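PDB 1IA6: cellulase CEL9M from Clostridium cellulolyticum, which probably hydrolyses internal beta-1,4-glucosidic linkages in cellulose and related beta-glucans, as a family 9 glycoside hydrolase. Local coordinates for residues Q97-Y100 and F101-Y104; E157-A160 and A161-M165. All blocks are in the same frame, centred on the assembly; numbering follows the deposited sequence.

In the fold
Contact 1 comes first along the chain, inside helix 91-107; contact 2 follows inside helix 152-169, so the two stand in series, neither enclosing nor crossing the other. Each joins consecutive turns of one helix and closes no loop beyond a helical turn. Their centres lie about 11 Å apart, and the helices meet directly: the Met165 side chain packs on Lys99 and Thr102, and Leu162 also touches Thr102. Both helices pack on helix 64-80 as well. Helix 91-107 faces the loops near the zinc site, while helix 152-169 leans on helices 174-193 and 210-224, within the helical barrel characteristic of family 9 catalytic modules.

Contact 1: Q97-Y100 and F101-Y104; sequences QLKY and FTDY
Lys99 runs extended from a CG anti to its own N (chi1 -165°) and bends only at chi4, -59°, which brings NZ to Asp103; Asp103 CG sits beside its own N (chi1 -80°), directing the carboxylate back along helix 91-107. The result is an i to i+4 salt bridge on one face of the helix: Lys99 NZ lies 2.9 Å from Asp103 OD1, on its syn lone pair, with a weaker bond to OD2 at 3.2 Å. Beneath it the main chain repeats the same spacing, Asp103 N to Lys99 O at 2.9 Å. Lys99 also makes a cation-pi contact with Tyr176, whose OH bonds Thr102 OG1.

One turn across, Phe101 N bonds only weakly to Gln97 O, which also accepts a bond from Tyr54 OH; Thr102 N makes a straight bond to Leu98 O. The Phe101 ring packs on Ala71 and Leu74 of helix 64-80, and the Tyr100 hydroxyl bonds Cys22 O, the carbonyl of a zinc ligand. Close to the backbone, the Phe101 ring approaches the carbonyl of the preceding turn obliquely, CD2 lying 3.4 Å from Gln97 O.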
loop_
_atom_site.group_PDB
_atom_site.type_symbol
_atom_site.label_atom_id
_atom_site.label_comp_id
_atom_site.label_asym_id
_atom_site.label_seq_id
_atom_site.Cartn_x
_atom_site.Cartn_y
_atom_site.Cartn_z
ATOM N N GLN A 97 9.640 5.707 -6.975
ATOM C CA GLN A 97 9.114 4.555 -6.237
ATOM C C GLN A 97 8.002 3.902 -7.044
ATOM O O GLN A 97 7.923 2.677 -7.143
ATOM C CB GLN A 97 8.562 4.980 -4.868
ATOM C CG GLN A 97 9.504 5.843 -4.032
ATOM C CD GLN A 97 10.846 5.186 -3.782
ATOM O OE1 GLN A 97 11.540 4.794 -4.719
ATOM N NE2 GLN A 97 11.225 5.072 -2.515
ATOM N N LEU A 98 7.148 4.731 -7.631
ATOM C CA LEU A 98 6.036 4.231 -8.428
ATOM C C LEU A 98 6.501 3.513 -9.692
ATOM O O LEU A 98 5.997 2.440 -10.023
ATOM C CB LEU A 98 5.091 5.381 -8.795
ATOM C CG LEU A 98 4.284 5.919 -7.609
ATOM C CD1 LEU A 98 3.660 7.259 -7.956
ATOM C CD2 LEU A 98 3.214 4.906 -7.238
ATOM N N LYS A 99 7.468 4.089 -10.395
ATOM C CA LYS A 99 7.943 3.452 -11.614
ATOM C C LYS A 99 8.615 2.117 -11.313
ATOM O O LYS A 99 8.605 1.209 -12.149
ATOM C CB LYS A 99 8.906 4.362 -12.378
ATOM C CG LYS A 99 9.140 3.885 -13.814
ATOM C CD LYS A 99 9.937 4.886 -14.631
ATOM C CE LYS A 99 9.990 4.485 -16.104
ATOM N NZ LYS A 99 10.600 3.140 -16.290
ATOM N N TYR A 100 9.192 1.984 -10.120
ATOM C CA TYR A 100 9.834 0.726 -9.767
ATOM C C TYR A 100 8.747 -0.349 -9.672
ATOM O O TYR A 100 8.990 -1.519 -9.982
ATOM C CB TYR A 100 10.580 0.840 -8.439
ATOM C CG TYR A 100 11.738 -0.133 -8.330
ATOM C CD1 TYR A 100 12.942 0.116 -8.988
ATOM C CD2 TYR A 100 11.621 -1.310 -7.596
ATOM C CE1 TYR A 100 14.006 -0.786 -8.918
ATOM C CE2 TYR A 100 12.679 -2.223 -7.517
ATOM C CZ TYR A 100 13.866 -1.954 -8.182
ATOM O OH TYR A 100 14.910 -2.857 -8.125
ATOM N N PHE A 101 7.551 0.051 -9.240
ATOM C CA PHE A 101 6.419 -0.876 -9.149
ATOM C C PHE A 101 5.926 -1.219 -10.554
ATOM O O PHE A 101 5.813 -2.386 -10.923
ATOM C CB PHE A 101 5.222 -0.250 -8.413
ATOM C CG PHE A 101 5.229 -0.435 -6.920
ATOM C CD1 PHE A 101 4.972 -1.681 -6.354
ATOM C CD2 PHE A 101 5.428 0.654 -6.079
ATOM C CE1 PHE A 101 4.905 -1.836 -4.971
ATOM C CE2 PHE A 101 5.364 0.511 -4.696
ATOM C CZ PHE A 101 5.101 -0.736 -4.141
ATOM N N THR A 102 5.617 -0.192 -11.339
ATOM C CA THR A 102 5.072 -0.433 -12.669
ATOM C C THR A 102 6.001 -1.159 -13.633
ATOM O O THR A 102 5.532 -1.951 -14.446
ATOM C CB THR A 102 4.535 0.876 -13.304
ATOM O OG1 THR A 102 5.587 1.835 -13.430
ATOM C CG2 THR A 102 3.433 1.460 -12.429
ATOM N N ASP A 103 7.308 -0.920 -13.543
ATOM C CA ASP A 103 8.244 -1.620 -14.425
ATOM C C ASP A 103 8.109 -3.120 -14.176
ATOM O O ASP A 103 8.179 -3.933 -15.102
ATOM C CB ASP A 103 9.692 -1.209 -14.138
ATOM C CG ASP A 103 10.071 0.111 -14.783
ATOM O OD1 ASP A 103 9.301 0.617 -15.625
ATOM O OD2 ASP A 103 11.155 0.633 -14.451
ATOM N N TYR A 104 7.924 -3.476 -12.909
ATOM C CA TYR A 104 7.777 -4.868 -12.503
ATOM C C TYR A 104 6.459 -5.451 -13.017
ATOM O O TYR A 104 6.429 -6.569 -13.528
ATOM C CB TYR A 104 7.868 -4.953 -10.972
ATOM C CG TYR A 104 7.531 -6.295 -10.359
ATOM C CD1 TYR A 104 8.254 -7.445 -10.686
ATOM C CD2 TYR A 104 6.505 -6.407 -9.421
ATOM C CE1 TYR A 104 7.960 -8.673 -10.088
ATOM C CE2 TYR A 104 6.204 -7.628 -8.819
ATOM C CZ TYR A 104 6.935 -8.756 -9.157
ATOM O OH TYR A 104 6.636 -9.962 -8.560
#

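Contact 2: E157-A160 and A161-M165; sequences ETSA and ALTLM
Ser159 and Thr163, one turn apart on helix 152-169, are joined through a water. Their hydroxyls lie 4.3 Å apart, OG to OG1, and the water spans the interval: it donates to Ser159 OG at 3.0 Å and sits 2.8 Å from Thr163 OG1. Thr163 OG1 is placed for this by a chi1 of -60°, which sets it beside its backbone N and leaves CG2 beside the carbonyl carbon. On another face Leu162 CD1 comes within 4.2 Å of Thr158 CG2, a methyl-to-methyl contact.

Under these side chains run four regular i to i+4 bonds, from the N atoms of Ala161, Leu162, Thr163 and Leu164 to the carbonyls of residues 157 to 160. The shortest joins Thr163 N to Ser159 O at 2.8 Å, with an N-H...O angle of 155°.

Farther out, Ser159 OG is also bonded to Ala184 O of helix 174-193, and Thr158 OG1 to Ile154 O. Leu162 lies on Leu187, Leu164 on Trp219, and the small Ala161 on Ala71, so neighbouring helices cover several faces. Glu157 lies beside the calcium site, its side chain about 6 Å from the ion, with OE2 close to OD1 of the calcium ligand Asp212, perhaps sharing a proton. Because the water donates to Ser159 OG, that oxygen acts as acceptor there, and the water ties together the two hydroxyls of this buried turn.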
loop_
_atom_site.group_PDB
_atom_site.type_symbol
_atom_site.label_atom_id
_atom_site.label_comp_id
_atom_site.label_asym_id
_atom_site.label_seq_id
_atom_site.Cartn_x
_atom_site.Cartn_y
_atom_site.Cartn_z
ATOM N N GLU A 157 -6.215 -4.560 -8.846
ATOM C CA GLU A 157 -5.403 -3.591 -8.122
ATOM C C GLU A 157 -4.198 -3.196 -8.970
ATOM O O GLU A 157 -3.784 -2.037 -8.973
ATOM C CB GLU A 157 -4.942 -4.153 -6.774
ATOM C CG GLU A 157 -6.047 -4.214 -5.718
ATOM C CD GLU A 157 -6.781 -2.893 -5.550
ATOM O OE1 GLU A 157 -6.127 -1.832 -5.584
ATOM O OE2 GLU A 157 -8.015 -2.914 -5.369
ATOM N N THR A 158 -3.643 -4.160 -9.699
ATOM C CA THR A 158 -2.492 -3.896 -10.555
ATOM C C THR A 158 -2.939 -2.987 -11.697
ATOM O O THR A 158 -2.232 -2.058 -12.076
ATOM C CB THR A 158 -1.908 -5.212 -11.113
ATOM O OG1 THR A 158 -1.591 -6.081 -10.019
ATOM C CG2 THR A 158 -0.640 -4.946 -11.910
ATOM N N SER A 159 -4.128 -3.251 -12.229
ATOM C CA SER A 159 -4.679 -2.432 -13.304
ATOM C C SER A 159 -4.829 -0.988 -12.821
ATOM O O SER A 159 -4.442 -0.045 -13.516
ATOM C CB SER A 159 -6.042 -2.982 -13.738
ATOM O OG SER A 159 -6.652 -2.153 -14.717
ATOM N N ALA A 160 -5.389 -0.816 -11.626
ATOM C CA ALA A 160 -5.591 0.520 -11.074
ATOM C C ALA A 160 -4.260 1.232 -10.888
ATOM O O ALA A 160 -4.143 2.419 -11.174
ATOM C CB ALA A 160 -6.336 0.436 -9.738
ATOM N N ALA A 161 -3.258 0.507 -10.405
ATOM C CA ALA A 161 -1.938 1.094 -10.197
ATOM C C ALA A 161 -1.356 1.571 -11.525
ATOM O O ALA A 161 -0.716 2.622 -11.588
ATOM C CB ALA A 161 -1.001 0.067 -9.556
ATOM N N LEU A 162 -1.577 0.791 -12.582
ATOM C CA LEU A 162 -1.065 1.127 -13.909
ATOM C C LEU A 162 -1.821 2.297 -14.536
ATOM O O LEU A 162 -1.223 3.136 -15.212
ATOM C CB LEU A 162 -1.128 -0.098 -14.826
ATOM C CG LEU A 162 -0.097 -1.190 -14.513
ATOM C CD1 LEU A 162 -0.429 -2.458 -15.290
ATOM C CD2 LEU A 162 1.304 -0.685 -14.856
ATOM N N THR A 163 -3.130 2.355 -14.315
ATOM C CA THR A 163 -3.928 3.454 -14.854
ATOM C C THR A 163 -3.537 4.741 -14.139
ATOM O O THR A 163 -3.431 5.801 -14.755
ATOM C CB THR A 163 -5.431 3.212 -14.650
ATOM O OG1 THR A 163 -5.810 2.009 -15.325
ATOM C CG2 THR A 163 -6.248 4.384 -15.214
ATOM N N LEU A 164 -3.323 4.652 -12.832
ATOM C CA LEU A 164 -2.925 5.834 -12.077
ATOM C C LEU A 164 -1.554 6.305 -12.547
ATOM O O LEU A 164 -1.284 7.505 -12.578
ATOM C CB LEU A 164 -2.927 5.535 -10.576
ATOM C CG LEU A 164 -4.324 5.688 -9.968
ATOM C CD1 LEU A 164 -4.435 4.940 -8.641
ATOM C CD2 LEU A 164 -4.614 7.169 -9.793
ATOM N N MET A 165 -0.688 5.371 -12.934
ATOM C CA MET A 165 0.629 5.767 -13.420
ATOM C C MET A 165 0.450 6.520 -14.742
ATOM O O MET A 165 1.128 7.516 -14.996
ATOM C CB MET A 165 1.538 4.550 -13.621
ATOM C CG MET A 165 2.982 4.932 -13.933
ATOM S SD MET A 165 3.683 5.997 -12.642
ATOM C CE MET A 165 5.437 5.792 -12.926
HETATM O O HOH W 1 -7.528 0.517 -13.712
#